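Local coordinates for protein beta-galactosidase (Bacillus circulans subsp. alkalophilus, PDB 3TTY) that hydrolyses terminal beta-D-galactosyl residues from beta-galactosides, as a zinc-containing glycoside hydrolase with a TIM-barrel catalytic domain, at residues 109-113 with 148-152; 114-118 with 224-229; 45-51 with 81-86; 272-276 with 290-294; 121-126 with 231-236. All blocks are in the same frame, centred on the assembly; numbering follows the deposited sequence.

Contact 1. Residues 109-113 with 148-152. With GLA (alpha-D-galactopyranose), chain H.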
# COMPACT_ATOMS: atom_id res chain seq x y z
N GLY A 109 -13.55 20.28 6.10
CA GLY A 109 -12.84 20.17 4.84
C GLY A 109 -13.60 19.31 3.85
O GLY A 109 -14.53 18.61 4.24
N GLY A 110 -13.22 19.37 2.58
CA GLY A 110 -13.86 18.57 1.54
C GLY A 110 -15.33 18.90 1.34
O GLY A 110 -15.74 20.07 1.44
N ARG A 111 -16.13 17.88 1.05
CA ARG A 111 -17.55 18.04 0.78
C ARG A 111 -18.24 16.68 0.90
O ARG A 111 -17.56 15.67 1.15
CB ARG A 111 -17.73 18.60 -0.63
CG ARG A 111 -17.09 17.72 -1.69
CD ARG A 111 -17.60 18.04 -3.08
NE ARG A 111 -17.07 17.10 -4.07
CZ ARG A 111 -17.25 17.21 -5.38
NH1 ARG A 111 -17.97 18.21 -5.88
NH2 ARG A 111 -16.73 16.30 -6.20
N HIS A 112 -19.56 16.64 0.70
CA HIS A 112 -20.33 15.38 0.65
C HIS A 112 -20.13 14.51 1.89
O HIS A 112 -20.26 13.30 1.81
CB HIS A 112 -19.92 14.52 -0.55
CG HIS A 112 -20.03 15.21 -1.87
ND1 HIS A 112 -19.40 14.74 -3.00
CD2 HIS A 112 -20.68 16.34 -2.24
CE1 HIS A 112 -19.67 15.54 -4.02
NE2 HIS A 112 -20.44 16.52 -3.58
N ASN A 113 -19.83 15.13 3.02
CA ASN A 113 -19.39 14.38 4.18
C ASN A 113 -20.06 14.82 5.49
O ASN A 113 -19.46 14.75 6.56
CB ASN A 113 -17.85 14.45 4.29
CG ASN A 113 -17.33 15.90 4.32
OD1 ASN A 113 -18.12 16.84 4.46
ND2 ASN A 113 -16.01 16.07 4.20
N SER A 148 -28.98 18.52 -2.62
CA SER A 148 -27.62 18.23 -2.19
C SER A 148 -26.72 18.05 -3.42
O SER A 148 -26.89 18.73 -4.43
CB SER A 148 -27.61 16.97 -1.30
OG SER A 148 -26.39 16.81 -0.61
N ASN A 149 -25.75 17.14 -3.32
CA ASN A 149 -24.89 16.77 -4.43
C ASN A 149 -24.16 15.47 -4.09
O ASN A 149 -23.57 15.36 -3.02
CB ASN A 149 -23.87 17.87 -4.73
CG ASN A 149 -23.15 17.63 -6.05
OD1 ASN A 149 -23.76 17.69 -7.12
ND2 ASN A 149 -21.85 17.37 -5.99
N GLU A 150 -24.21 14.51 -5.01
CA GLU A 150 -23.59 13.20 -4.83
C GLU A 150 -23.52 12.71 -3.36
O GLU A 150 -22.44 12.64 -2.77
CB GLU A 150 -22.19 13.16 -5.47
CG GLU A 150 -22.17 13.37 -6.97
CD GLU A 150 -20.87 12.89 -7.63
OE1 GLU A 150 -19.81 12.86 -6.95
OE2 GLU A 150 -20.91 12.54 -8.83
N TYR A 151 -24.67 12.38 -2.78
CA TYR A 151 -24.71 11.69 -1.50
C TYR A 151 -23.78 10.46 -1.49
O TYR A 151 -23.72 9.71 -2.47
CB TYR A 151 -26.13 11.22 -1.21
CG TYR A 151 -27.11 12.29 -0.77
CD1 TYR A 151 -27.02 12.85 0.48
CD2 TYR A 151 -28.16 12.68 -1.59
CE1 TYR A 151 -27.92 13.79 0.91
CE2 TYR A 151 -29.09 13.63 -1.17
CZ TYR A 151 -28.96 14.17 0.09
OH TYR A 151 -29.86 15.11 0.54
N GLY A 152 -23.06 10.24 -0.40
CA GLY A 152 -22.15 9.10 -0.37
C GLY A 152 -21.19 9.09 0.80
O GLY A 152 -21.13 10.03 1.58
C1 GLA H . -18.88 15.03 -9.56
C2 GLA H . -19.47 16.24 -8.80
C3 GLA H . -19.17 17.59 -9.48
C4 GLA H . -17.68 17.61 -9.81
C5 GLA H . -17.32 16.37 -10.63
C6 GLA H . -15.83 16.46 -11.02
O1 GLA H . -19.52 14.71 -10.80
O2 GLA H . -20.87 16.11 -8.66
O3 GLA H . -19.46 18.71 -8.63
O4 GLA H . -16.99 17.58 -8.57
O5 GLA H . -17.49 15.21 -9.82
O6 GLA H . -15.55 15.55 -12.08
O HOH W 1 -22.87 12.79 1.39

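Contact 2. Residues 114-118 with 224-229. With ZN (zinc ion), chain G.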
# COMPACT_ATOMS: atom_id res chain seq x y z
N SER A 114 -21.31 15.29 5.41
CA SER A 114 -22.06 15.58 6.64
C SER A 114 -22.61 14.29 7.24
O SER A 114 -23.06 13.40 6.53
CB SER A 114 -23.20 16.57 6.37
OG SER A 114 -22.71 17.84 5.97
N CYS A 115 -22.57 14.16 8.56
CA CYS A 115 -23.13 12.96 9.16
C CYS A 115 -24.63 12.93 8.88
O CYS A 115 -25.34 13.87 9.22
CB CYS A 115 -22.87 12.90 10.67
SG CYS A 115 -23.96 11.74 11.52
N PRO A 116 -25.11 11.85 8.24
CA PRO A 116 -26.51 11.77 7.82
C PRO A 116 -27.43 11.57 9.02
O PRO A 116 -28.64 11.69 8.90
CB PRO A 116 -26.53 10.53 6.92
CG PRO A 116 -25.46 9.67 7.47
CD PRO A 116 -24.37 10.60 7.95
N ASN A 117 -26.86 11.28 10.18
CA ASN A 117 -27.66 11.14 11.39
C ASN A 117 -27.46 12.32 12.33
O ASN A 117 -27.71 12.21 13.53
CB ASN A 117 -27.36 9.82 12.09
CG ASN A 117 -28.08 8.66 11.43
OD1 ASN A 117 -29.30 8.68 11.31
ND2 ASN A 117 -27.32 7.67 10.97
N SER A 118 -27.04 13.45 11.77
CA SER A 118 -26.72 14.64 12.56
C SER A 118 -27.94 15.55 12.78
O SER A 118 -28.59 15.97 11.83
CB SER A 118 -25.60 15.42 11.88
OG SER A 118 -25.56 16.76 12.33
N PHE A 224 -27.97 0.37 6.42
CA PHE A 224 -28.33 1.44 7.35
C PHE A 224 -27.80 2.80 6.91
O PHE A 224 -28.54 3.79 6.86
CB PHE A 224 -27.79 1.06 8.75
CG PHE A 224 -27.74 2.21 9.71
CD1 PHE A 224 -28.89 2.86 10.12
CD2 PHE A 224 -26.52 2.64 10.22
CE1 PHE A 224 -28.84 3.93 11.01
CE2 PHE A 224 -26.46 3.70 11.10
CZ PHE A 224 -27.62 4.35 11.50
N GLN A 225 -26.51 2.85 6.58
CA GLN A 225 -25.89 4.06 6.06
C GLN A 225 -26.59 4.55 4.80
O GLN A 225 -26.90 5.73 4.65
CB GLN A 225 -24.40 3.82 5.80
CG GLN A 225 -23.55 3.82 7.08
CD GLN A 225 -23.56 5.18 7.75
OE1 GLN A 225 -22.99 6.14 7.23
NE2 GLN A 225 -24.21 5.27 8.90
N SER A 226 -26.86 3.63 3.88
CA SER A 226 -27.59 3.96 2.68
C SER A 226 -28.98 4.51 3.05
O SER A 226 -29.35 5.59 2.59
CB SER A 226 -27.68 2.74 1.77
OG SER A 226 -28.31 3.07 0.55
N ASP A 227 -29.72 3.80 3.91
CA ASP A 227 -31.03 4.29 4.37
C ASP A 227 -30.95 5.69 5.00
O ASP A 227 -31.82 6.51 4.76
CB ASP A 227 -31.69 3.33 5.38
CG ASP A 227 -32.17 2.04 4.75
OD1 ASP A 227 -31.92 1.82 3.54
OD2 ASP A 227 -32.79 1.21 5.46
N SER A 228 -29.92 5.93 5.81
CA SER A 228 -29.76 7.20 6.54
C SER A 228 -29.57 8.39 5.59
O SER A 228 -30.16 9.45 5.77
CB SER A 228 -28.57 7.15 7.51
OG SER A 228 -28.73 6.15 8.49
N LEU A 229 -28.70 8.20 4.60
CA LEU A 229 -28.51 9.22 3.58
C LEU A 229 -29.79 9.40 2.76
O LEU A 229 -30.14 10.52 2.40
CB LEU A 229 -27.30 8.87 2.70
CG LEU A 229 -25.96 8.91 3.45
CD1 LEU A 229 -24.91 8.07 2.75
CD2 LEU A 229 -25.49 10.34 3.61
ZN ZN G . -22.64 9.70 11.81

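Contact 3. Residues 45-51 with 81-86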
# COMPACT_ATOMS: atom_id res chain seq x y z
N PHE A 45 -23.08 24.74 -4.44
CA PHE A 45 -22.07 24.81 -3.39
C PHE A 45 -21.95 26.19 -2.76
O PHE A 45 -20.86 26.76 -2.72
CB PHE A 45 -20.71 24.36 -3.93
CG PHE A 45 -20.60 22.86 -4.15
CD1 PHE A 45 -20.73 21.98 -3.09
CD2 PHE A 45 -20.37 22.34 -5.41
CE1 PHE A 45 -20.62 20.60 -3.27
CE2 PHE A 45 -20.27 20.96 -5.61
CZ PHE A 45 -20.39 20.09 -4.54
N SER A 46 -23.06 26.70 -2.24
CA SER A 46 -23.05 28.06 -1.73
C SER A 46 -23.78 28.17 -0.40
O SER A 46 -24.33 29.23 -0.06
CB SER A 46 -23.65 29.02 -2.75
OG SER A 46 -22.65 29.51 -3.62
N TRP A 47 -23.77 27.09 0.36
CA TRP A 47 -24.44 27.09 1.64
C TRP A 47 -23.89 28.25 2.48
O TRP A 47 -24.65 29.07 2.99
CB TRP A 47 -24.28 25.74 2.33
CG TRP A 47 -25.19 25.55 3.49
CD1 TRP A 47 -25.83 26.52 4.21
CD2 TRP A 47 -25.56 24.29 4.07
NE1 TRP A 47 -26.58 25.93 5.22
CE2 TRP A 47 -26.43 24.57 5.15
CE3 TRP A 47 -25.23 22.97 3.80
CZ2 TRP A 47 -27.00 23.56 5.93
CZ3 TRP A 47 -25.78 21.97 4.58
CH2 TRP A 47 -26.66 22.28 5.63
N ALA A 48 -22.57 28.35 2.58
CA ALA A 48 -21.97 29.39 3.41
C ALA A 48 -22.20 30.81 2.86
O ALA A 48 -22.33 31.76 3.62
CB ALA A 48 -20.47 29.14 3.62
N LYS A 49 -22.28 30.95 1.54
CA LYS A 49 -22.59 32.27 0.98
C LYS A 49 -23.99 32.72 1.39
O LYS A 49 -24.24 33.89 1.68
CB LYS A 49 -22.46 32.28 -0.54
CG LYS A 49 -22.56 33.68 -1.14
CD LYS A 49 -22.31 33.66 -2.63
CE LYS A 49 -22.31 35.08 -3.22
NZ LYS A 49 -21.47 36.04 -2.46
N ILE A 50 -24.91 31.76 1.43
CA ILE A 50 -26.27 32.06 1.81
C ILE A 50 -26.38 32.26 3.31
O ILE A 50 -26.95 33.25 3.78
CB ILE A 50 -27.21 30.92 1.40
CG1 ILE A 50 -27.27 30.83 -0.13
CG2 ILE A 50 -28.58 31.14 2.02
CD1 ILE A 50 -27.86 29.52 -0.64
N GLN A 51 -25.84 31.33 4.07
CA GLN A 51 -26.06 31.35 5.51
C GLN A 51 -24.78 31.45 6.33
O GLN A 51 -24.01 30.50 6.41
CB GLN A 51 -26.88 30.13 5.92
CG GLN A 51 -27.37 30.14 7.38
CD GLN A 51 -27.88 28.78 7.82
OE1 GLN A 51 -28.06 27.87 7.01
NE2 GLN A 51 -28.09 28.62 9.12
N SER A 81 -27.93 23.30 -2.23
CA SER A 81 -26.65 23.72 -1.65
C SER A 81 -26.24 22.92 -0.42
O SER A 81 -25.33 23.32 0.30
CB SER A 81 -26.68 25.21 -1.27
OG SER A 81 -25.81 25.97 -2.09
N THR A 82 -26.90 21.80 -0.17
CA THR A 82 -26.61 21.03 1.04
C THR A 82 -25.47 20.01 0.92
O THR A 82 -25.19 19.28 1.87
CB THR A 82 -27.88 20.32 1.56
OG1 THR A 82 -28.39 19.44 0.55
CG2 THR A 82 -28.96 21.36 1.93
N GLY A 83 -24.80 19.95 -0.23
CA GLY A 83 -23.73 18.98 -0.43
C GLY A 83 -22.43 19.32 0.28
O GLY A 83 -21.52 18.50 0.34
N ALA A 84 -22.31 20.54 0.80
CA ALA A 84 -21.13 20.92 1.57
C ALA A 84 -21.55 21.96 2.59
O ALA A 84 -22.04 23.03 2.22
CB ALA A 84 -20.03 21.48 0.66
N HIS A 85 -21.37 21.64 3.88
CA HIS A 85 -21.80 22.52 4.95
C HIS A 85 -20.79 23.65 5.17
O HIS A 85 -19.68 23.58 4.69
CB HIS A 85 -22.06 21.72 6.24
CG HIS A 85 -20.88 20.93 6.72
ND1 HIS A 85 -20.87 19.56 6.76
CD2 HIS A 85 -19.67 21.33 7.21
CE1 HIS A 85 -19.71 19.14 7.23
NE2 HIS A 85 -18.96 20.19 7.51
N PRO A 86 -21.20 24.72 5.86
CA PRO A 86 -20.31 25.86 6.13
C PRO A 86 -19.24 25.58 7.18
O PRO A 86 -19.46 24.82 8.13
CB PRO A 86 -21.26 26.94 6.64
CG PRO A 86 -22.59 26.59 6.06
CD PRO A 86 -22.62 25.07 6.10
O HOH W 2 -22.83 24.22 -0.16

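Contact 4. Residues 272-276 with 290-294. With GLA (alpha-D-galactopyranose), chain H.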
# COMPACT_ATOMS: atom_id res chain seq x y z
N VAL A 272 -34.34 9.95 -12.28
CA VAL A 272 -32.96 9.65 -11.98
C VAL A 272 -32.08 10.66 -12.71
O VAL A 272 -32.46 11.18 -13.75
CB VAL A 272 -32.60 8.23 -12.43
CG1 VAL A 272 -31.09 8.00 -12.41
CG2 VAL A 272 -33.34 7.21 -11.56
N SER A 273 -30.92 10.96 -12.14
CA SER A 273 -29.92 11.75 -12.83
C SER A 273 -28.58 11.19 -12.40
O SER A 273 -28.48 10.58 -11.33
CB SER A 273 -30.03 13.23 -12.49
OG SER A 273 -29.61 13.50 -11.17
N TRP A 274 -27.56 11.35 -13.23
CA TRP A 274 -26.26 10.79 -12.89
C TRP A 274 -25.10 11.48 -13.58
O TRP A 274 -25.30 12.30 -14.48
CB TRP A 274 -26.23 9.26 -13.11
CG TRP A 274 -25.75 8.74 -14.44
CD1 TRP A 274 -26.41 8.80 -15.65
CD2 TRP A 274 -24.55 8.00 -14.68
NE1 TRP A 274 -25.67 8.17 -16.63
CE2 TRP A 274 -24.52 7.66 -16.06
CE3 TRP A 274 -23.48 7.59 -13.87
CZ2 TRP A 274 -23.48 6.95 -16.64
CZ3 TRP A 274 -22.44 6.87 -14.45
CH2 TRP A 274 -22.44 6.57 -15.82
N ASP A 275 -23.90 11.14 -13.13
CA ASP A 275 -22.70 11.85 -13.52
C ASP A 275 -21.73 10.86 -14.18
O ASP A 275 -21.16 10.00 -13.52
CB ASP A 275 -22.06 12.51 -12.28
CG ASP A 275 -23.06 13.39 -11.49
OD1 ASP A 275 -24.02 13.92 -12.10
OD2 ASP A 275 -22.88 13.57 -10.27
N ASN A 276 -21.56 11.00 -15.49
CA ASN A 276 -20.79 10.03 -16.27
C ASN A 276 -19.39 10.52 -16.63
O ASN A 276 -19.23 11.44 -17.45
CB ASN A 276 -21.56 9.65 -17.54
CG ASN A 276 -20.78 8.72 -18.43
OD1 ASN A 276 -20.85 8.81 -19.66
ND2 ASN A 276 -20.00 7.84 -17.82
N ALA A 290 -23.65 1.30 -17.58
CA ALA A 290 -23.99 2.26 -16.53
C ALA A 290 -25.20 3.16 -16.87
O ALA A 290 -26.09 3.36 -16.03
CB ALA A 290 -22.77 3.10 -16.12
N HIS A 291 -25.24 3.72 -18.08
CA HIS A 291 -26.40 4.49 -18.50
C HIS A 291 -27.61 3.57 -18.41
O HIS A 291 -28.68 3.96 -17.94
CB HIS A 291 -26.28 4.97 -19.95
CG HIS A 291 -25.19 5.98 -20.19
ND1 HIS A 291 -25.17 7.22 -19.59
CD2 HIS A 291 -24.12 5.94 -21.03
CE1 HIS A 291 -24.11 7.89 -20.02
NE2 HIS A 291 -23.47 7.14 -20.89
N ASN A 292 -27.42 2.35 -18.92
CA ASN A 292 -28.47 1.34 -18.92
C ASN A 292 -29.03 1.13 -17.52
O ASN A 292 -30.24 1.19 -17.31
CB ASN A 292 -27.92 0.03 -19.48
CG ASN A 292 -29.01 -0.87 -20.02
OD1 ASN A 292 -30.06 -1.07 -19.40
ND2 ASN A 292 -28.76 -1.44 -21.20
N LEU A 293 -28.14 0.90 -16.56
CA LEU A 293 -28.56 0.70 -15.18
C LEU A 293 -29.34 1.90 -14.67
O LEU A 293 -30.25 1.76 -13.86
CB LEU A 293 -27.35 0.45 -14.28
CG LEU A 293 -27.65 0.24 -12.80
CD1 LEU A 293 -28.45 -1.06 -12.60
CD2 LEU A 293 -26.37 0.19 -12.01
N MET A 294 -28.99 3.09 -15.12
CA MET A 294 -29.65 4.28 -14.61
C MET A 294 -31.08 4.34 -15.13
O MET A 294 -31.99 4.84 -14.46
CB MET A 294 -28.88 5.55 -14.99
CG MET A 294 -27.49 5.68 -14.38
SD MET A 294 -27.44 5.81 -12.58
CE MET A 294 -27.22 4.08 -12.13
C1 GLA H . -18.88 15.03 -9.56
C2 GLA H . -19.47 16.24 -8.80
C3 GLA H . -19.17 17.59 -9.48
C4 GLA H . -17.68 17.61 -9.81
C5 GLA H . -17.32 16.37 -10.63
C6 GLA H . -15.83 16.46 -11.02
O1 GLA H . -19.52 14.71 -10.80
O2 GLA H . -20.87 16.11 -8.66
O3 GLA H . -19.46 18.71 -8.63
O4 GLA H . -16.99 17.58 -8.57
O5 GLA H . -17.49 15.21 -9.82
O6 GLA H . -15.55 15.55 -12.08

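Contact 5. Residues 121-126 with 231-236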
# COMPACT_ATOMS: atom_id res chain seq x y z
N TYR A 121 -27.20 19.05 11.07
CA TYR A 121 -27.30 18.98 9.62
C TYR A 121 -28.75 18.85 9.13
O TYR A 121 -29.16 19.52 8.19
CB TYR A 121 -26.46 17.82 9.09
CG TYR A 121 -26.59 17.63 7.60
CD1 TYR A 121 -26.01 18.52 6.72
CD2 TYR A 121 -27.29 16.56 7.08
CE1 TYR A 121 -26.11 18.35 5.36
CE2 TYR A 121 -27.42 16.39 5.71
CZ TYR A 121 -26.83 17.29 4.86
OH TYR A 121 -26.95 17.13 3.50
N ARG A 122 -29.51 17.97 9.77
CA ARG A 122 -30.89 17.78 9.35
C ARG A 122 -31.73 19.02 9.62
O ARG A 122 -32.55 19.40 8.79
CB ARG A 122 -31.51 16.54 10.01
CG ARG A 122 -30.95 15.25 9.44
CD ARG A 122 -31.95 14.12 9.60
NE ARG A 122 -31.37 12.81 9.32
CZ ARG A 122 -32.08 11.69 9.22
NH1 ARG A 122 -33.40 11.74 9.39
NH2 ARG A 122 -31.47 10.53 8.96
N LYS A 123 -31.50 19.67 10.76
CA LYS A 123 -32.18 20.93 11.08
C LYS A 123 -31.94 22.02 10.03
O LYS A 123 -32.88 22.58 9.48
CB LYS A 123 -31.77 21.44 12.48
CG LYS A 123 -32.38 22.78 12.86
CD LYS A 123 -31.98 23.17 14.28
CE LYS A 123 -32.39 24.61 14.60
NZ LYS A 123 -31.96 25.02 15.99
N TYR A 124 -30.68 22.32 9.73
CA TYR A 124 -30.42 23.44 8.81
C TYR A 124 -30.58 23.09 7.33
O TYR A 124 -30.92 23.95 6.53
CB TYR A 124 -29.07 24.08 9.11
CG TYR A 124 -29.05 24.74 10.45
CD1 TYR A 124 -29.82 25.88 10.69
CD2 TYR A 124 -28.29 24.23 11.50
CE1 TYR A 124 -29.82 26.49 11.93
CE2 TYR A 124 -28.28 24.84 12.75
CZ TYR A 124 -29.05 25.97 12.96
OH TYR A 124 -29.07 26.60 14.20
N ALA A 125 -30.35 21.83 6.98
CA ALA A 125 -30.52 21.42 5.60
C ALA A 125 -31.99 21.49 5.21
O ALA A 125 -32.33 21.97 4.13
CB ALA A 125 -29.95 20.01 5.37
N LYS A 126 -32.88 21.04 6.10
CA LYS A 126 -34.32 21.17 5.89
C LYS A 126 -34.75 22.64 5.77
O LYS A 126 -35.47 23.02 4.85
CB LYS A 126 -35.10 20.50 7.02
CG LYS A 126 -36.60 20.75 6.94
CD LYS A 126 -37.41 19.76 7.79
CE LYS A 126 -38.91 19.99 7.61
NZ LYS A 126 -39.73 18.99 8.36
N GLU A 231 -32.79 9.04 3.85
CA GLU A 231 -33.66 9.83 4.71
C GLU A 231 -33.36 11.32 4.53
O GLU A 231 -34.27 12.16 4.47
CB GLU A 231 -33.49 9.43 6.17
CG GLU A 231 -34.24 8.16 6.57
CD GLU A 231 -35.74 8.30 6.34
OE1 GLU A 231 -36.33 9.28 6.84
OE2 GLU A 231 -36.33 7.44 5.64
N CYS A 232 -32.08 11.67 4.47
CA CYS A 232 -31.72 13.07 4.24
C CYS A 232 -32.32 13.57 2.93
O CYS A 232 -32.96 14.61 2.90
CB CYS A 232 -30.20 13.27 4.28
SG CYS A 232 -29.48 12.98 5.92
N PHE A 233 -32.13 12.82 1.85
CA PHE A 233 -32.73 13.21 0.57
C PHE A 233 -34.23 13.45 0.68
O PHE A 233 -34.73 14.52 0.27
CB PHE A 233 -32.48 12.16 -0.51
CG PHE A 233 -33.29 12.40 -1.76
CD1 PHE A 233 -32.93 13.41 -2.65
CD2 PHE A 233 -34.41 11.64 -2.04
CE1 PHE A 233 -33.67 13.65 -3.79
CE2 PHE A 233 -35.16 11.86 -3.19
CZ PHE A 233 -34.80 12.86 -4.07
N LYS A 234 -34.94 12.46 1.21
CA LYS A 234 -36.39 12.51 1.36
C LYS A 234 -36.83 13.68 2.21
O LYS A 234 -37.83 14.33 1.92
CB LYS A 234 -36.93 11.21 1.98
CG LYS A 234 -36.50 9.95 1.23
CD LYS A 234 -37.40 8.74 1.55
CE LYS A 234 -37.74 8.64 3.03
NZ LYS A 234 -38.52 7.41 3.35
N MET A 235 -36.07 13.94 3.27
CA MET A 235 -36.37 15.07 4.14
C MET A 235 -36.38 16.38 3.35
O MET A 235 -37.26 17.21 3.55
CB MET A 235 -35.36 15.13 5.29
CG MET A 235 -35.50 16.38 6.15
SD MET A 235 -34.04 16.68 7.18
CE MET A 235 -32.87 17.33 5.97
N GLU A 236 -35.41 16.58 2.46
CA GLU A 236 -35.35 17.82 1.68
C GLU A 236 -36.41 17.82 0.58
O GLU A 236 -37.11 18.81 0.36
CB GLU A 236 -33.95 18.05 1.08
CG GLU A 236 -32.88 18.46 2.09
CD GLU A 236 -31.59 18.96 1.43
OE1 GLU A 236 -31.67 19.71 0.43
OE2 GLU A 236 -30.50 18.60 1.90
O HOH W 3 -29.43 16.55 2.94
O HOH W 4 -35.35 9.78 9.41

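Contact 1. Residues 109-113 with 148-152
Neither segment is helix or strand; two irregular loops meet, with the CA atoms of His-112 and Tyr-151 6.1 Å apart as the nearest backbone pair. Gly-109 and Gly-110 hold backbone angles that suit glycine, and the bend is tied by Asn-113 ND2, which donates to Gly-109 O at 2.9 Å. Between the two loops a water accepts from Gly-152 N (3.1 Å) and donates to His-112 O (2.7 Å), bridging backbones that share no direct hydrogen bond. The His-112 ring fills most of the interface: Asn-149 ND2 donates to His-112 NE2 at 2.9 Å, and Glu-150 CB lies 4.2 Å from the ring centroid in a CH-pi contact over the face. Segment 109-113 lies beyond helix 87-92, after the third TIM-barrel strand, and 148-152 follows the fourth; the galactose pocket opens at the barrel's C-terminal end. Asn-149 ND2 also donates to O2 of the galactose (3.1 Å), while its OD1 is held by Asn-252. From the other loop, the extended Arg-111 sends NH1 to O3 (3.2 Å) and both NH1 and NH2 to O4 (2.9 and 2.7 Å) of the sugar. Glu-150 OE2 comes within 3.2 Å of the galactose O1, on the anomeric carbon.

Contact 2. Residues 114-118 with 224-229
A zinc site of four cysteines sits beside this contact, in which a loop that leads into helix 119-135 packs on helix 215-243 on the outside of the TIM barrel. Ser-114 opens the loop and turns its hydroxyl to His-85. Cys-115 points away from the helix and binds the zinc through SG at 2.5 Å; Cys-155, Cys-157 and Cys-160 complete the site. It also starts a type I beta turn that runs to Ser-118. Pro-116, in the second position of the turn, faces the helix: its CB lies 3.5 Å from Leu-229 CD2 and 4.0 Å from Ser-228 CB, and its CA is 5.3 Å from that of Leu-229. Gln-225, whose OE1 is taken by the backbone N of Cys-155, borders the proline ring. Next comes Asn-117: its N donates a weak hydrogen bond to the zinc-bound Cys-115 SG (3.2 Å), and its ND2 lies 3.4 Å from Phe-224 CZ and donates to Ser-228 OG at 3.2 Å, a hydroxyl that itself donates to Phe-224 O, 2.9 Å away. Ser-118 takes the N-cap position of helix 119-135, OG capping Tyr-121 N, and closes the turn with Ser-118 N to Cys-115 O at 3.1 Å.

Contact 3. Residues 45-51 with 81-86
Trp-47 lies at the middle of this buried contact, its indole lying between Thr-82 and Pro-86. Pro-86 CD sits 3.7 Å from the centroid of the five-membered ring, only 14° off the normal, a clear CH-pi contact; the methyl of Thr-82 covers the opposite face. Further out, Ala-48 CB meets Pro-86 CB at 3.8 Å, and the edge of the Phe-45 ring touches Ala-84 CB, with CD1 3.8 Å from it. These are the loops after the second and third strands of the TIM barrel, one carrying the short helix 47-50, the other ending where Pro-86 precedes helix 87-92. Phe-45 belongs to the galactose pocket, and its ring also meets Trp-187 of a second subunit, so the pocket wall here lies against the subunit interface. The indole is fixed at its polar corner by Trp-47 NE1 donating to Gln-51 OE1 at 3.0 Å, one helical turn on. At the polar edge Ser-46 N donates to Ser-81 OG (2.8 Å), whose hydroxyl also bonds Asn-43 O. A water accepts from Trp-47 N (3.1 Å) and donates to both Ser-81 O (2.7 Å) and Ala-84 O (2.8 Å).

Contact 4. Residues 272-276 with 290-294
Trp-274 does most of the work here, and its chi1 of 93° lies between the usual wells. With that rotation the indole reaches from strand 273-275 to helix 290-294, with the two axes 9.7 Å apart and running nearly antiparallel, at 159°. Met-294 adopts m for both chi1 and chi2, which folds its chain back over the indole: CG stands 3.5 Å from the centroid of the five-membered ring, 12° off the normal, in a CH-pi contact, and SD is 4.3 Å from the same centroid as an oblique Met-aromatic contact. At the far corner of the indole, Trp-274 CH2 rests 3.5 Å from Ala-290 CB, where a small side chain leaves room for the ring. His-291 leaves the helix sideways, and with chi1 in m its imidazole reaches the indole, so that Trp-274 NE1 donates to His-291 ND1 at 3.1 Å. Val-272 extends the apolar patch, with CG1 4.2 Å from Met-294 CB. Asn-276, t at chi1, places OD1 3.3 Å from His-291 NE2. Asp-275 turns the other way, into the barrel, where OD2 is 3.6 Å from O1 of the galactose and close to the like-charged carboxylates of Glu-150 and Glu-307. Strand 273-275 and helix 284-296, continuing into strand 303-307, form a right-handed beta-alpha-beta unit of the TIM barrel: the strand residues that face the helix pack between barrel and helical shell, while Asp-275 lines the sugar pocket.

Contact 5. Residues 121-126 with 231-236
Glu-231, partly exposed, begins the contact: OE1 takes a hydrogen bond from a water at 2.8 Å, and that water accepts from Arg-122 NH1, also at 2.8 Å. The carboxylate has its own salt bridge within the helix, Glu-231 OE2 to Lys-234 NZ at 3.2 Å. Cys-232 faces helix 121-126, its SG 4.0 Å from Tyr-121 CE2 at the ring edge, a Cys sulfur-aromatic contact, and 3.9 Å from Arg-122 NE, which is bonded to Pro-116 O. Met-235 buries the most surface, with SD 3.8 Å from Arg-122 CB and CE 4.0 Å from Ala-125 CB. Near Glu-236 the backbones draw closest, its CA 5.5 Å from that of Lys-126. Glu-236 OE2, bonded to Thr-82, accepts from a water at 2.5 Å that also bonds Tyr-121 OH (2.6 Å). Segments 121-126 and 231-236 belong to two TIM-barrel shell helices, their axes inclined at 33°. Cys-232, Met-235, Ala-125 and aliphatic Arg-122 pack by van der Waals contact with no direct hydrogen bond across, so polar matching between the segments runs through the two waters.

How the contacts relate
From the N terminus, contact 3 is the first to close, bringing the loops after the second and third barrel strands together 30 residues apart. Contacts 1, 2 and 5 then open in turn along the chain from 109 to 126. Contact 1 closes first, at the loop after the fourth strand; contacts 2 and 5 both close on helix 215-243, more than 100 residues on, and contact 1 crosses each of them, as they cross one another. Contact 4 follows in series, a short closure within one beta-alpha-beta unit. Contacts 1 and 3 meet through His-112 and Gly-83, contacts 3 and 5 through Thr-82 and Glu-236, while contact 4 reaches contact 1 where Asp-275 faces Glu-150 beside the galactose.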